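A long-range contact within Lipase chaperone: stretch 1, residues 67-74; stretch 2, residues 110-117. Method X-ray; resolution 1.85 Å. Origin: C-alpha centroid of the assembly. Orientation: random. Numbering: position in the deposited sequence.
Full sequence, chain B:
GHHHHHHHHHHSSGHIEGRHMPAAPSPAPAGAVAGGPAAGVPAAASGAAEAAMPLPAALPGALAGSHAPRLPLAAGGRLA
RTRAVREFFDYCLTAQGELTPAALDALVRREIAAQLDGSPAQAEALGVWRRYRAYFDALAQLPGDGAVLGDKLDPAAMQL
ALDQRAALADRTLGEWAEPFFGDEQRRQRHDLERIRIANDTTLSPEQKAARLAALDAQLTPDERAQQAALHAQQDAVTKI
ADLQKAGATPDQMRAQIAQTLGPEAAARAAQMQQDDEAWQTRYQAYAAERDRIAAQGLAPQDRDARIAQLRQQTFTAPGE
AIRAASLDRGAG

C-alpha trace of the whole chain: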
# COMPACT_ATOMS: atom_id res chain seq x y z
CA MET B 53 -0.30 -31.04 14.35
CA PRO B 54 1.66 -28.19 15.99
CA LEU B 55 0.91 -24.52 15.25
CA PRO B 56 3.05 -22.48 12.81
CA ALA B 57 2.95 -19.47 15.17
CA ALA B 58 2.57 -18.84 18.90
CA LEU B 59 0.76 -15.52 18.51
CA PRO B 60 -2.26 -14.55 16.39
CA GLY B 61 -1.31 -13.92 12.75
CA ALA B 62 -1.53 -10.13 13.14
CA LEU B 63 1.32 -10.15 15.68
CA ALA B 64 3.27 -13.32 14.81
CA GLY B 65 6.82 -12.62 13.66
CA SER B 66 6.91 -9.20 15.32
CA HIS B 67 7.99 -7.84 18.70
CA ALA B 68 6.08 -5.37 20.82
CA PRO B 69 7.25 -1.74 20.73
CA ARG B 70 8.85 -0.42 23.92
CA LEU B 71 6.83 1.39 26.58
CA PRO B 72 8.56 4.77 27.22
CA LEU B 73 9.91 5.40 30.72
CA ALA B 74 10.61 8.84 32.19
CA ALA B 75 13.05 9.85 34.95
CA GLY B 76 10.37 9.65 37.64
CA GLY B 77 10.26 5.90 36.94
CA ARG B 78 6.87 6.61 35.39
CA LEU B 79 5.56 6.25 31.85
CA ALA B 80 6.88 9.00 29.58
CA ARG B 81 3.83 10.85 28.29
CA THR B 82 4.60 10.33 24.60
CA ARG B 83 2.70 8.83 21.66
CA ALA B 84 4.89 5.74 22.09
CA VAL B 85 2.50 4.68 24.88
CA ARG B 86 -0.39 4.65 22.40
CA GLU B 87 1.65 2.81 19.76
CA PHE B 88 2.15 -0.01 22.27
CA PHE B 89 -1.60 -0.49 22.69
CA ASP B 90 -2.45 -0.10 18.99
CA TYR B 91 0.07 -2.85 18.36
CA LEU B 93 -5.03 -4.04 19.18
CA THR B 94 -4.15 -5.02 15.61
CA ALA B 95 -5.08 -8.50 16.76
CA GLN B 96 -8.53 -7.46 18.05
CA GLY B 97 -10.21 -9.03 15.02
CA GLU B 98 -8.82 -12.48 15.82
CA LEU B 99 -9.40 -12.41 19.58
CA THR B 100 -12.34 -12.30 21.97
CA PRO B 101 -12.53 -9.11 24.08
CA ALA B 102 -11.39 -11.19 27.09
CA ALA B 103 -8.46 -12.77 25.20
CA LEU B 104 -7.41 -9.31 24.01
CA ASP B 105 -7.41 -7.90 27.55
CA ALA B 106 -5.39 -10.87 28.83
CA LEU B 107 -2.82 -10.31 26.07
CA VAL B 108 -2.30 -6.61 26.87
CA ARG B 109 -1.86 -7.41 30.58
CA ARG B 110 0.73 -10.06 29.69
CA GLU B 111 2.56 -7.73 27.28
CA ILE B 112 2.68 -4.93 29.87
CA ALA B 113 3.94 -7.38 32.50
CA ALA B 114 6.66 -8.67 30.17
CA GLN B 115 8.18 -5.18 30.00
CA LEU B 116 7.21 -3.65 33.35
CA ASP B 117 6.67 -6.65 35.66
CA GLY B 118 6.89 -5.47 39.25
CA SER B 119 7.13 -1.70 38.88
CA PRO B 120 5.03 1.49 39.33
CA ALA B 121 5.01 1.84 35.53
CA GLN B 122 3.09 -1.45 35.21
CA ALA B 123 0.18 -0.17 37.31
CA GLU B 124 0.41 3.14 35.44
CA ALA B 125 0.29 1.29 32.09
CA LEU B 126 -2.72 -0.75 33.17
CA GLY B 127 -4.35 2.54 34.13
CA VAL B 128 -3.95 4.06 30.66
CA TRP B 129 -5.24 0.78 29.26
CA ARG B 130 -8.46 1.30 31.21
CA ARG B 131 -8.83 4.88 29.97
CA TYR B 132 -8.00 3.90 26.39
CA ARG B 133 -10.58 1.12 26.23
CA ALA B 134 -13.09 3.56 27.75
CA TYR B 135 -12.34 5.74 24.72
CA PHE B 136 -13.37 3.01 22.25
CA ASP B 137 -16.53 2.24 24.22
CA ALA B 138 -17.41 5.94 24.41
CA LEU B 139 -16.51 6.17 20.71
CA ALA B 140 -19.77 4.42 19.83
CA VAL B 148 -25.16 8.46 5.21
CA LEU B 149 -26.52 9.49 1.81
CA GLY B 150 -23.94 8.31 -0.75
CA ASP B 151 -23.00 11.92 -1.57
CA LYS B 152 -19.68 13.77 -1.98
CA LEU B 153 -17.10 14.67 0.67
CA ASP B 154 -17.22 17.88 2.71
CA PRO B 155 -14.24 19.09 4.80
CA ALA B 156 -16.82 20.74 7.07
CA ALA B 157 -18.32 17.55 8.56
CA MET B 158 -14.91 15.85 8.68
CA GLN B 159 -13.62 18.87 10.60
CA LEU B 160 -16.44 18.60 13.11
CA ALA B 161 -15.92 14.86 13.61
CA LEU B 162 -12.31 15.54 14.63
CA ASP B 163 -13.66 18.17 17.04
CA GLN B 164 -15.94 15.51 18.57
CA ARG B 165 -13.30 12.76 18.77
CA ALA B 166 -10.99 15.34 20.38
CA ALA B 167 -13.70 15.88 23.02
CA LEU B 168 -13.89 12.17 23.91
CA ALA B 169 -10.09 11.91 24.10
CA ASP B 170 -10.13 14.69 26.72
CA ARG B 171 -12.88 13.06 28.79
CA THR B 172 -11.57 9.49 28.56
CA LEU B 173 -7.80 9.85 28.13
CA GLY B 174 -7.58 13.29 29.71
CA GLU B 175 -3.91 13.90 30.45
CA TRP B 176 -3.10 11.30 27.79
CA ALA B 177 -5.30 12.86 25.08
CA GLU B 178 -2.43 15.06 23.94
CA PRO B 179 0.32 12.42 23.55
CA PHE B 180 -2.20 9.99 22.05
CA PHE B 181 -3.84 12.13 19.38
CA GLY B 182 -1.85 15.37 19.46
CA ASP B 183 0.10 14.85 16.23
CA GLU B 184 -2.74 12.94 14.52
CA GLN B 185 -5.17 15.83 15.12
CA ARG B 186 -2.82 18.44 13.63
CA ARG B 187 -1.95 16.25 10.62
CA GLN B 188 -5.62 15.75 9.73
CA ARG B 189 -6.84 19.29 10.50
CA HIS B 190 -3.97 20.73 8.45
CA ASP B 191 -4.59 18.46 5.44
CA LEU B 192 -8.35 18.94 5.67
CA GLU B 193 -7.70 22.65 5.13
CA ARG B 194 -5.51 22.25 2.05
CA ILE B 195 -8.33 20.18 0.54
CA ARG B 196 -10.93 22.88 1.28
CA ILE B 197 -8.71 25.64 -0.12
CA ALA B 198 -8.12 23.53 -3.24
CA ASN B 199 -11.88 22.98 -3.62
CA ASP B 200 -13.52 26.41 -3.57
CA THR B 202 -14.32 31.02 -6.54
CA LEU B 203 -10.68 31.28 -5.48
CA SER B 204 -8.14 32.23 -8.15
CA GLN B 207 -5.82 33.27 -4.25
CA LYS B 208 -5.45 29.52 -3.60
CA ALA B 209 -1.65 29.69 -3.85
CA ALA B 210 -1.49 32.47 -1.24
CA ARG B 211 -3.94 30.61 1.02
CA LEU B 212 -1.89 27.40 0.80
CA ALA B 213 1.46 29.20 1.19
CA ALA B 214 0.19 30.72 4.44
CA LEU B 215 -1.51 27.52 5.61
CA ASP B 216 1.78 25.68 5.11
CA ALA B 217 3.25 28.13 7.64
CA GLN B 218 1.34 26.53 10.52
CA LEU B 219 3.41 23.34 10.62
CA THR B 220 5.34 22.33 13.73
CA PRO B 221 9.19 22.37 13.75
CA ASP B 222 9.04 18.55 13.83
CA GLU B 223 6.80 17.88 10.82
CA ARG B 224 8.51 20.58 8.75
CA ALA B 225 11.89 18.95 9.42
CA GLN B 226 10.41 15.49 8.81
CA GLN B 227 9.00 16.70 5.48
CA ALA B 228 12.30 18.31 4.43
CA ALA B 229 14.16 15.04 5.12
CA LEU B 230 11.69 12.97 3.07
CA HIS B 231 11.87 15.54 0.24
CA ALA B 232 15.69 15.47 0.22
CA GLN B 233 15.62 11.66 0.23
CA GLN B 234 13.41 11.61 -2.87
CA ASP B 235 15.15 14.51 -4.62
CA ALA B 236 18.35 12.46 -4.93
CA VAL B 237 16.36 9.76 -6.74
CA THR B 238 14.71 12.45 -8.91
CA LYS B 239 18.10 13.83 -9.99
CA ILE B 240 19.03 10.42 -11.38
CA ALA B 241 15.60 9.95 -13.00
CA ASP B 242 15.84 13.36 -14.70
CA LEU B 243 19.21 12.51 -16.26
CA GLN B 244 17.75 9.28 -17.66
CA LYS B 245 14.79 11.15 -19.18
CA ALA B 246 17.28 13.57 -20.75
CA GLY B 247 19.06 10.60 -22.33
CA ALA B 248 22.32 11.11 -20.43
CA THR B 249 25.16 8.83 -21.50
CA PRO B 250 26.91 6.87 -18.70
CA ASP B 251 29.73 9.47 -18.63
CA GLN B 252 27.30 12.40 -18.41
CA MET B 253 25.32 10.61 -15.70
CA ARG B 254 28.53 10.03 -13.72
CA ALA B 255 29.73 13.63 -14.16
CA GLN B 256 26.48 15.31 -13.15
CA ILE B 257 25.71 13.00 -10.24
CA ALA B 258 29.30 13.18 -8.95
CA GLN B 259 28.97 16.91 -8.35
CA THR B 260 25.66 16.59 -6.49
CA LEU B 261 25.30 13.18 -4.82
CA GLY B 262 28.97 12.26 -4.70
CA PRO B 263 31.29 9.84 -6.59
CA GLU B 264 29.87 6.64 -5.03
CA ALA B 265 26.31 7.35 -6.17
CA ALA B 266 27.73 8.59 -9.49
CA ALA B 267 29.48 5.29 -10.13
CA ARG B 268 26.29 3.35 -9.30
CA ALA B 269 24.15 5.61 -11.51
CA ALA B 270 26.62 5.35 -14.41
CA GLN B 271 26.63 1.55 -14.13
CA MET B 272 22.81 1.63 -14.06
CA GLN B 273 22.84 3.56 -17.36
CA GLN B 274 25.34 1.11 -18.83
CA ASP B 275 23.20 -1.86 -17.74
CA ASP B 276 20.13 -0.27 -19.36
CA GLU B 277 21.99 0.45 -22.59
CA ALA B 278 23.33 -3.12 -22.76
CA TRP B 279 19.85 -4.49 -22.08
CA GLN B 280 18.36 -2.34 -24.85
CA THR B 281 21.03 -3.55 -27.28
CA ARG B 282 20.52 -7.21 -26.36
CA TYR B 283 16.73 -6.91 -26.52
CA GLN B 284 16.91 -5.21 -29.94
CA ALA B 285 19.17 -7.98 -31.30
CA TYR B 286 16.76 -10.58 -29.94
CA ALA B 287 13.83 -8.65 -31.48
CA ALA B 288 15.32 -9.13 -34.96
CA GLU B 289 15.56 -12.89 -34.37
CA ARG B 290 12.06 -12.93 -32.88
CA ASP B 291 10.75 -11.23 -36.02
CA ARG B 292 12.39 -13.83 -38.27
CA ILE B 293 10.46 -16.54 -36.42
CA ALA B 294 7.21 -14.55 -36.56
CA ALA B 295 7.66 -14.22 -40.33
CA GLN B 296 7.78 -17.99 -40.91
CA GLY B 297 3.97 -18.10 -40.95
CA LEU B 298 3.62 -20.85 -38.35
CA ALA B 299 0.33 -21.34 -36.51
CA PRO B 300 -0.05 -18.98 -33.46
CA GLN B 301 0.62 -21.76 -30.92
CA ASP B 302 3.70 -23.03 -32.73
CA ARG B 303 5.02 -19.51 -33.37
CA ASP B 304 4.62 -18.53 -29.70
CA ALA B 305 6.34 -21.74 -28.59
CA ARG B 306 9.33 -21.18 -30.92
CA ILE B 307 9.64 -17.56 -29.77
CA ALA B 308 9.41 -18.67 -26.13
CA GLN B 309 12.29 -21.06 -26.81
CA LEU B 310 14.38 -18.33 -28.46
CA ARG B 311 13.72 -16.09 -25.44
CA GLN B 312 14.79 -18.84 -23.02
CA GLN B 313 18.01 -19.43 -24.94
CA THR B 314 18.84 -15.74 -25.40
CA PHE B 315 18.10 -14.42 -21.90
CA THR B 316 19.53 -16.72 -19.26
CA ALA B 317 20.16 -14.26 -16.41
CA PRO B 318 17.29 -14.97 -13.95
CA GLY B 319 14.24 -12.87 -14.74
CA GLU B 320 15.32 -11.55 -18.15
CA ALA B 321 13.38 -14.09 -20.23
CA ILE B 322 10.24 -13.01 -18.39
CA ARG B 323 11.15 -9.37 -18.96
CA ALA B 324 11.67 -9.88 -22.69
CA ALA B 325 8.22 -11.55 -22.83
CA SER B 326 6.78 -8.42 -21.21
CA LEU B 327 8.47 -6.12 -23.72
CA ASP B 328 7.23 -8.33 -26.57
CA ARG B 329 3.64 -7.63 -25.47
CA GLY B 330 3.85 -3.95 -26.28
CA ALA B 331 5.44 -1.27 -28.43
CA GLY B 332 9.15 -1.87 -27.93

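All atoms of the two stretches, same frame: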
# COMPACT_ATOMS: atom_id res chain seq x y z
N HIS B 67 7.76 -8.06 17.27
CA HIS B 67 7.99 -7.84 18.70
C HIS B 67 7.25 -6.59 19.08
O HIS B 67 7.06 -5.70 18.25
CB HIS B 67 9.48 -7.66 19.01
CG HIS B 67 10.30 -8.89 18.79
ND1 HIS B 67 11.67 -8.91 18.94
CD2 HIS B 67 9.96 -10.15 18.39
CE1 HIS B 67 12.14 -10.11 18.65
NE2 HIS B 67 11.11 -10.88 18.32
N ALA B 68 6.80 -6.53 20.33
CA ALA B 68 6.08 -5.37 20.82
C ALA B 68 6.97 -4.16 20.94
O ALA B 68 8.16 -4.30 21.22
CB ALA B 68 5.42 -5.68 22.17
N PRO B 69 6.44 -2.96 20.62
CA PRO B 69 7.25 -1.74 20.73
C PRO B 69 7.46 -1.45 22.22
O PRO B 69 6.68 -1.91 23.06
CB PRO B 69 6.39 -0.69 20.03
CG PRO B 69 5.02 -1.17 20.25
CD PRO B 69 5.13 -2.63 20.03
N ARG B 70 8.53 -0.73 22.53
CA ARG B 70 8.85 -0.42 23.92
C ARG B 70 8.01 0.66 24.56
O ARG B 70 7.72 1.69 23.93
CB ARG B 70 10.33 -0.05 24.05
CG ARG B 70 11.30 -1.00 23.37
CD ARG B 70 11.12 -2.43 23.85
NE ARG B 70 11.44 -2.58 25.27
CZ ARG B 70 11.20 -3.68 25.97
NH1 ARG B 70 10.63 -4.73 25.39
NH2 ARG B 70 11.52 -3.74 27.26
N LEU B 71 7.59 0.42 25.80
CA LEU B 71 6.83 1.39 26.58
C LEU B 71 7.85 2.40 27.10
O LEU B 71 8.83 2.01 27.74
CB LEU B 71 6.11 0.71 27.75
CG LEU B 71 4.78 0.03 27.44
CD1 LEU B 71 4.34 -0.84 28.59
CD2 LEU B 71 3.72 1.08 27.15
N PRO B 72 7.65 3.70 26.79
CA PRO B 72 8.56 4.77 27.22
C PRO B 72 8.55 5.07 28.72
O PRO B 72 7.49 5.22 29.33
CB PRO B 72 8.07 5.95 26.39
CG PRO B 72 6.62 5.73 26.34
CD PRO B 72 6.52 4.26 26.03
N LEU B 73 9.74 5.12 29.30
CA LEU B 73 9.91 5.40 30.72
C LEU B 73 10.61 6.72 30.96
O LEU B 73 11.65 7.00 30.35
CB LEU B 73 10.70 4.27 31.39
CG LEU B 73 10.04 2.88 31.40
CD1 LEU B 73 10.99 1.87 32.00
CD2 LEU B 73 8.74 2.94 32.18
N ALA B 74 10.04 7.54 31.85
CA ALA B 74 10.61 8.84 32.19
C ALA B 74 11.56 8.69 33.37
O ALA B 74 11.77 7.59 33.88
CB ALA B 74 9.50 9.83 32.51
N ARG B 110 -0.47 -9.24 29.79
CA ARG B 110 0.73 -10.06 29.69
C ARG B 110 1.88 -9.28 29.04
O ARG B 110 3.01 -9.36 29.50
CB ARG B 110 0.45 -11.34 28.91
CG ARG B 110 1.61 -12.34 28.88
CD ARG B 110 1.18 -13.65 28.24
NE ARG B 110 2.20 -14.69 28.37
CZ ARG B 110 3.30 -14.78 27.63
NH1 ARG B 110 4.16 -15.76 27.83
NH2 ARG B 110 3.53 -13.89 26.67
N GLU B 111 1.56 -8.52 28.00
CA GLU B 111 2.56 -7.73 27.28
C GLU B 111 3.13 -6.63 28.16
O GLU B 111 4.34 -6.40 28.17
CB GLU B 111 1.97 -7.13 26.02
CG GLU B 111 1.48 -8.14 25.00
CD GLU B 111 2.51 -8.51 23.96
OE1 GLU B 111 3.53 -9.13 24.31
OE2 GLU B 111 2.29 -8.19 22.77
N ILE B 112 2.26 -5.98 28.94
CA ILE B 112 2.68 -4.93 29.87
C ILE B 112 3.60 -5.54 30.92
O ILE B 112 4.67 -4.99 31.21
CB ILE B 112 1.48 -4.28 30.58
CG1 ILE B 112 0.62 -3.50 29.59
CG2 ILE B 112 1.96 -3.36 31.70
CD1 ILE B 112 -0.64 -2.90 30.16
N ALA B 113 3.18 -6.68 31.47
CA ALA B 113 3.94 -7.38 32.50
C ALA B 113 5.31 -7.81 32.00
O ALA B 113 6.29 -7.70 32.72
CB ALA B 113 3.17 -8.59 32.98
N ALA B 114 5.39 -8.25 30.75
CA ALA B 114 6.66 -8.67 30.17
C ALA B 114 7.72 -7.57 30.22
O ALA B 114 8.89 -7.83 30.51
CB ALA B 114 6.45 -9.13 28.75
N GLN B 115 7.29 -6.33 29.99
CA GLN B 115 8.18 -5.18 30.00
C GLN B 115 8.33 -4.51 31.36
O GLN B 115 9.43 -4.11 31.74
CB GLN B 115 7.72 -4.14 28.98
CG GLN B 115 7.85 -4.55 27.53
CD GLN B 115 7.50 -3.43 26.56
OE1 GLN B 115 7.83 -2.26 26.80
NE2 GLN B 115 6.83 -3.78 25.48
N LEU B 116 7.22 -4.35 32.07
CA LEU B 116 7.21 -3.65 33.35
C LEU B 116 6.81 -4.46 34.58
O LEU B 116 6.36 -3.90 35.57
CB LEU B 116 6.28 -2.43 33.24
CG LEU B 116 6.40 -1.57 31.99
CD1 LEU B 116 5.32 -0.54 31.96
CD2 LEU B 116 7.78 -0.94 31.91
N ASP B 117 7.02 -5.78 34.53
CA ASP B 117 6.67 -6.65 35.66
C ASP B 117 7.29 -6.19 36.96
O ASP B 117 8.51 -6.03 37.05
CB ASP B 117 7.12 -8.09 35.40
CG ASP B 117 6.04 -9.11 35.68
OD1 ASP B 117 6.25 -10.29 35.33
OD2 ASP B 117 4.98 -8.76 36.24
O HOH W 1 9.45 -0.74 28.52

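Contact between an extended segment without regular secondary structure (residues 67-74) and a stretch that is mostly helix (residues 110-117), the helix having begun earlier in the chain, of the lipase chaperone; touching residues are at least 43 positions apart in sequence, and the contact buries 399 Å² counted over both sides. The CA atoms of Ala68 and Glu111 lie 7.7 Å apart and those of Leu71 and Gln115 7.5 Å apart.

Both direct hydrogen bonds across the contact involve the side-chain amide of Gln115, which reads the backbone of the extended segment. Gln115 NE2 donates to Pro69 O (3.1 Å, N-H...O angle 158°), and Gln115 OE1 accepts from Leu71 N (2.9 Å, 166°). The amide thus spans Arg70 and meets a carbonyl on one side of it and an NH on the other. With chi1 at -68° (m) and chi2 at -175° (t), the Gln115 side chain reaches out from the helix, and this residue has the largest area covered in the contact, 114 Å².

One water extends this polar network: it donates to Gln115 OE1 (2.8 Å) and to Leu71 O (2.9 Å). Gln115 OE1 therefore accepts from both Leu71 N and the water, and Leu71 is tied to the glutamine directly through its NH and indirectly through its carbonyl.

Leu71 and Leu73, two residues apart, both direct their CA-to-CB bonds toward the helix, whereas that of the intervening Pro72 points away. Both leucines meet Leu116: Leu71 CD1 lies 3.5 Å from Leu116 CD1, and Leu73 CD2 lies 4.0 Å from Leu116 CD2. Different methyl groups of Leu116 make these two closest approaches. Leu71 and Leu116 are buried; Leu73 is exposed and gives up less area to the helix (29 Å², against 79 Å² for Leu71). At the other end, the small side chain of Ala68 points toward the helix, its CB 4.1 Å from both Glu111 OE2 and Gln115 NE2; these are packing contacts.

The CA-to-CB bond of Arg70 points sideways, but its side chain, with chi1 to chi3 all m, brings its end nearer the helix. Gln115 CG lies over one face of the guanidinium, with Arg70 NH1 3.5 Å from Gln115 CG. The aliphatic part of Gln115 thus packs against the arginine while its amide bonds to the backbone.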